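Local coordinates for protein putative thioesterase (PDB 5UGZ) that acts as an intermediate-releasing type II thioesterase in the colibactin NRPS/PKS biosynthetic pathway, at residues 166-169 and 170-174. Residues are numbered along the deposited sequence; the frame is centred on the assembly and turned at random.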
ATOM      1  N   GLU A 166      -0.249 -26.824   4.126  1.00 34.78           N
ATOM      2  CA  GLU A 166      -1.109 -26.657   2.960  1.00 33.29           C
ATOM      3  C   GLU A 166      -1.119 -25.200   2.529  1.00 32.50           C
ATOM      4  O   GLU A 166      -0.755 -24.858   1.401  1.00 30.39           O
ATOM      5  CB  GLU A 166      -2.530 -27.135   3.288  1.00 29.32           C
ATOM      6  CG  GLU A 166      -3.523 -27.046   2.143  1.00 25.60           C
ATOM      7  CD  GLU A 166      -3.190 -27.979   1.008  1.00 26.47           C
ATOM      8  OE1 GLU A 166      -2.353 -28.877   1.214  1.00 32.08           O
ATOM      9  OE2 GLU A 166      -3.754 -27.819  -0.094  1.00 26.22           O
ATOM     10  N   LEU A 167      -1.520 -24.323   3.449  1.00 34.15           N
ATOM     11  CA  LEU A 167      -1.571 -22.899   3.168  1.00 34.39           C
ATOM     12  C   LEU A 167      -0.253 -22.400   2.575  1.00 33.62           C
ATOM     13  O   LEU A 167      -0.248 -21.676   1.575  1.00 31.44           O
ATOM     14  CB  LEU A 167      -1.924 -22.167   4.458  1.00 30.06           C
ATOM     15  CG  LEU A 167      -2.047 -20.664   4.401  1.00 34.11           C
ATOM     16  CD1 LEU A 167      -3.067 -20.247   5.428  1.00 35.71           C
ATOM     17  CD2 LEU A 167      -0.689 -20.046   4.680  1.00 35.72           C
ATOM     18  N   MET A 168       0.877 -22.828   3.137  1.00 34.27           N
ATOM     19  CA  MET A 168       2.155 -22.263   2.712  1.00 33.51           C
ATOM     20  C   MET A 168       2.464 -22.599   1.262  1.00 30.57           C
ATOM     21  O   MET A 168       2.954 -21.748   0.515  1.00 30.32           O
ATOM     22  CB  MET A 168       3.273 -22.761   3.614  1.00 37.98           C
ATOM     23  CG  MET A 168       3.043 -22.528   5.076  1.00 37.26           C
ATOM     24  SD  MET A 168       4.667 -22.213   5.735  1.00 50.48           S
ATOM     25  CE  MET A 168       5.240 -21.048   4.495  1.00 35.47           C
ATOM     26  N   THR A 169       2.219 -23.843   0.855  1.00 31.99           N
ATOM     27  CA  THR A 169       2.486 -24.246  -0.524  1.00 32.66           C
ATOM     28  C   THR A 169       1.854 -23.272  -1.523  1.00 30.60           C
ATOM     29  O   THR A 169       2.545 -22.711  -2.378  1.00 29.69           O
ATOM     30  CB  THR A 169       1.977 -25.677  -0.758  1.00 33.02           C
ATOM     31  OG1 THR A 169       2.396 -26.527   0.320  1.00 32.25           O
ATOM     32  CG2 THR A 169       2.545 -26.231  -2.055  1.00 35.13           C
ATOM     33  N   ILE A 170       0.537 -23.055  -1.424  1.00 30.63           N
ATOM     34  CA  ILE A 170      -0.154 -22.190  -2.380  1.00 29.01           C
ATOM     35  C   ILE A 170       0.247 -20.732  -2.190  1.00 26.76           C
ATOM     36  O   ILE A 170       0.252 -19.957  -3.148  1.00 28.08           O
ATOM     37  CB  ILE A 170      -1.685 -22.354  -2.265  1.00 24.44           C
ATOM     38  CG1 ILE A 170      -2.187 -21.716  -0.975  1.00 25.29           C
ATOM     39  CG2 ILE A 170      -2.074 -23.824  -2.300  1.00 24.07           C
ATOM     40  CD1 ILE A 170      -3.272 -20.683  -1.170  1.00 25.05           C
ATOM     41  N   PHE A 171       0.597 -20.337  -0.970  1.00 25.32           N
ATOM     42  CA  PHE A 171       0.815 -18.931  -0.654  1.00 24.49           C
ATOM     43  C   PHE A 171       2.218 -18.460  -1.009  1.00 24.13           C
ATOM     44  O   PHE A 171       2.408 -17.296  -1.368  1.00 20.94           O
ATOM     45  CB  PHE A 171       0.535 -18.722   0.833  1.00 24.14           C
ATOM     46  CG  PHE A 171       0.904 -17.371   1.357  1.00 23.89           C
ATOM     47  CD1 PHE A 171       0.232 -16.236   0.937  1.00 26.33           C
ATOM     48  CD2 PHE A 171       1.888 -17.242   2.324  1.00 24.25           C
ATOM     49  CE1 PHE A 171       0.560 -14.982   1.449  1.00 22.21           C
ATOM     50  CE2 PHE A 171       2.219 -16.002   2.838  1.00 25.87           C
ATOM     51  CZ  PHE A 171       1.557 -14.871   2.399  1.00 24.53           C
ATOM     52  N   THR A 172       3.209 -19.334  -0.929  1.00 25.84           N
ATOM     53  CA  THR A 172       4.592 -18.884  -1.068  1.00 24.25           C
ATOM     54  C   THR A 172       4.874 -18.191  -2.394  1.00 22.24           C
ATOM     55  O   THR A 172       5.460 -17.093  -2.376  1.00 21.75           O
ATOM     56  CB  THR A 172       5.514 -20.078  -0.825  1.00 26.35           C
ATOM     57  OG1 THR A 172       5.542 -20.337   0.581  1.00 25.81           O
ATOM     58  CG2 THR A 172       6.927 -19.773  -1.319  1.00 29.28           C
ATOM     59  N   PRO A 173       4.506 -18.742  -3.554  1.00 22.27           N
ATOM     60  CA  PRO A 173       4.787 -18.037  -4.818  1.00 21.85           C
ATOM     61  C   PRO A 173       4.234 -16.624  -4.857  1.00 20.08           C
ATOM     62  O   PRO A 173       4.848 -15.742  -5.463  1.00 17.93           O
ATOM     63  CB  PRO A 173       4.112 -18.924  -5.872  1.00 21.22           C
ATOM     64  CG  PRO A 173       3.965 -20.240  -5.236  1.00 23.62           C
ATOM     65  CD  PRO A 173       3.803 -20.015  -3.770  1.00 24.23           C
ATOM     66  N   ILE A 174       3.085 -16.385  -4.228  1.00 19.95           N
ATOM     67  CA  ILE A 174       2.443 -15.077  -4.313  1.00 18.41           C
ATOM     68  C   ILE A 174       3.247 -14.029  -3.548  1.00 17.20           C
ATOM     69  O   ILE A 174       3.609 -12.989  -4.104  1.00 17.69           O
ATOM     70  CB  ILE A 174       0.990 -15.170  -3.816  1.00 19.11           C
ATOM     71  CG1 ILE A 174       0.172 -16.059  -4.769  1.00 16.80           C
ATOM     72  CG2 ILE A 174       0.381 -13.796  -3.704  1.00 15.67           C
ATOM     73  CD1 ILE A 174      -1.017 -16.717  -4.094  1.00 17.37           C
TER
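The carbonyl oxygen of M168 is gripped by two groups of T172, one from the backbone and one from the side chain. T172 N donates to M168 O at 2.8 Å, tilted somewhat from the carbonyl plane. T172 OG1 donates to M168 O at 2.9 Å from well above that plane, 42° out of it. The hydroxyl can fold back onto the preceding turn because OG1 sits beside its own backbone N, opposite the carbonyl carbon (chi1 -75°); the hydroxyl proton is thus spent on its own helix at the one buried residue of the contact. A weak third bond reaches M168 O from F171 N, whose main acceptor is L167 O at 3.0 Å, so this amide is shared between the i-4 and i-3 carbonyls.

The M168 side chain bends at chi2 and chi3, bringing its methyl CE to 4.0 Å from T172 OG1, the two side chains crossing at a slant. On another flank, L167 CD2 lies 4.2 Å from F171 CB; the methylene is the nearest part of the phenylalanine to this leucine methyl. I170 places CG1 between its backbone N and carbonyl carbon (chi1 72°), which sets CG1 3.2 Å from L167 O.

P173 has no amide hydrogen to return to T169 O; its ring CD stands 3.3 Å from that oxygen instead. M168, F171 and T172 all touch M148 of helix 144-154, while L167, T169 and I170 lie on exposed flanks. The arrangement is a proline-kinked alpha-helical turn, with a threonine hydroxyl bonded to the i-4 carbonyl just before the proline, in helix 165-183, which packs on helix 144-154; both helices belong to the segment that joins strand 121-125 to strand 198-203, consistent with the lid insertion of alpha/beta-hydrolase thioesterases.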